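3-phosphoshikimate 1-carboxyvinyltransferase (Streptomyces sviceus, PDB 7M0O) probably catalyses transfer of the enolpyruvyl group of phosphoenolpyruvate to shikimate-3-phosphate, the sixth step of chorismate biosynthesis. Local coordinates at residues M190-F194 with G195-A199. Residues are numbered along the deposited sequence; the frame is centred on the assembly and turned at random.
Sequences MMRAF and GVEVA
V196 N reaches back to M191 O at 3.0 Å and G195 N to R192 O at 2.9 Å, two hydrogen bonds made as the chain turns off the last coil of helix 182-193. From there the backbone turns back past R192 and then leaves the helix, with V196 O 3.3 Å from R192 CA in a CA-H...O contact. On the buried side, M191 reaches across to the returning chain; the bend at chi3 (67°) turns its methyl group onto two valines, CE meeting V198 CG2 at 3.6 Å and, less closely, V196 CG1. L161 and L162 of helix 155-163 also pack on M191, and Y212 touches both M191 and V196. The pair of backbone bonds, with G195 at positive phi (90°) as the C-prime residue, makes this a Schellman motif; it ends the helix, and the chain beyond it enters strand 199-201, an outermost strand of its four-stranded mixed sheet. On the more exposed side, the aliphatic part of R192 lies against the carboxylate of E197, CD 3.3 Å from OE1, the two side chains crossing at a slant. Their charged ends stay beyond salt-bridge range, NH1 4.2 Å from OE2, and a water lies between them, within 3.1 Å of E197 OE2; it accepts a weak bond from R192 NH1 at the guanidinium edge and also accepts from V198 N at 2.9 Å. An alanine in place of R192 would probably leave E185, which forms a salt bridge with NH2, without its charged mate and that water less firmly held. The ring of F194 leads off the other way, to pack on L17 of helix 8-20.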
loop_
_atom_site.group_PDB
_atom_site.type_symbol
_atom_site.label_atom_id
_atom_site.label_comp_id
_atom_site.label_asym_id
_atom_site.label_seq_id
_atom_site.Cartn_x
_atom_site.Cartn_y
_atom_site.Cartn_z
ATOM N N MET A 190 12.094 -4.906 -1.046
ATOM C CA MET A 190 11.746 -5.525 -2.322
ATOM C C MET A 190 12.943 -5.525 -3.267
ATOM O O MET A 190 13.199 -6.516 -3.966
ATOM C CB MET A 190 10.539 -4.815 -2.939
ATOM C CG MET A 190 9.249 -4.987 -2.110
ATOM S SD MET A 190 7.779 -4.250 -2.847
ATOM C CE MET A 190 7.605 -5.273 -4.321
ATOM N N MET A 191 13.707 -4.429 -3.285
ATOM C CA MET A 191 14.929 -4.409 -4.080
ATOM C C MET A 191 15.895 -5.505 -3.631
ATOM O O MET A 191 16.579 -6.114 -4.466
ATOM C CB MET A 191 15.572 -3.020 -4.006
ATOM C CG MET A 191 14.759 -1.895 -4.701
ATOM S SD MET A 191 15.414 -0.228 -4.439
ATOM C CE MET A 191 16.973 -0.350 -5.332
ATOM N N ARG A 192 15.932 -5.804 -2.321
ATOM C CA ARG A 192 16.785 -6.889 -1.827
ATOM C C ARG A 192 16.311 -8.238 -2.348
ATOM O O ARG A 192 17.132 -9.093 -2.703
ATOM C CB ARG A 192 16.834 -6.893 -0.293
ATOM C CG ARG A 192 17.711 -5.811 0.317
ATOM C CD ARG A 192 17.976 -6.047 1.808
ATOM N NE ARG A 192 16.801 -5.759 2.628
ATOM C CZ ARG A 192 16.521 -4.566 3.148
ATOM N NH1 ARG A 192 17.332 -3.536 2.933
ATOM N NH2 ARG A 192 15.429 -4.399 3.884
ATOM N N ALA A 193 14.990 -8.443 -2.424
ATOM C CA ALA A 193 14.467 -9.680 -2.994
ATOM C C ALA A 193 14.840 -9.829 -4.462
ATOM O O ALA A 193 14.907 -10.955 -4.971
ATOM C CB ALA A 193 12.947 -9.743 -2.826
ATOM N N PHE A 194 15.110 -8.721 -5.145
ATOM C CA PHE A 194 15.567 -8.744 -6.523
ATOM C C PHE A 194 17.076 -8.515 -6.629
ATOM O O PHE A 194 17.566 -8.098 -7.683
ATOM C CB PHE A 194 14.771 -7.714 -7.340
ATOM C CG PHE A 194 13.376 -8.175 -7.697
ATOM C CD1 PHE A 194 13.113 -8.732 -8.952
ATOM C CD2 PHE A 194 12.343 -8.073 -6.791
ATOM C CE1 PHE A 194 11.841 -9.178 -9.282
ATOM C CE2 PHE A 194 11.060 -8.507 -7.116
ATOM C CZ PHE A 194 10.800 -9.053 -8.355
ATOM N N GLY A 195 17.810 -8.749 -5.546
ATOM C CA GLY A 195 19.256 -8.882 -5.603
ATOM C C GLY A 195 20.069 -7.622 -5.442
ATOM O O GLY A 195 21.251 -7.616 -5.816
ATOM N N VAL A 196 19.507 -6.557 -4.870
ATOM C CA VAL A 196 20.211 -5.287 -4.741
ATOM C C VAL A 196 20.150 -4.813 -3.295
ATOM O O VAL A 196 19.064 -4.689 -2.728
ATOM C CB VAL A 196 19.627 -4.213 -5.672
ATOM C CG1 VAL A 196 20.184 -2.873 -5.273
ATOM C CG2 VAL A 196 19.969 -4.541 -7.123
ATOM N N GLU A 197 21.315 -4.531 -2.709
ATOM C CA GLU A 197 21.406 -3.943 -1.377
ATOM C C GLU A 197 21.630 -2.434 -1.481
ATOM O O GLU A 197 22.576 -1.985 -2.138
ATOM C CB GLU A 197 22.547 -4.585 -0.577
ATOM C CG GLU A 197 22.236 -5.964 -0.029
ATOM C CD GLU A 197 21.466 -5.902 1.283
ATOM O OE1 GLU A 197 21.148 -6.977 1.839
ATOM O OE2 GLU A 197 21.173 -4.780 1.757
ATOM N N VAL A 198 20.782 -1.658 -0.814
ATOM C CA VAL A 198 20.904 -0.205 -0.767
ATOM C C VAL A 198 21.439 0.182 0.606
ATOM O O VAL A 198 21.017 -0.377 1.626
ATOM C CB VAL A 198 19.554 0.496 -1.048
ATOM C CG1 VAL A 198 19.645 1.999 -0.787
ATOM C CG2 VAL A 198 19.084 0.236 -2.470
ATOM N N ALA A 199 22.371 1.136 0.631
ATOM C CA ALA A 199 22.927 1.673 1.865
ATOM C C ALA A 199 22.465 3.110 2.061
ATOM O O ALA A 199 22.405 3.884 1.101
ATOM C CB ALA A 199 24.456 1.615 1.842
HETATM O O HOH W 1 19.133 -2.424 1.475
#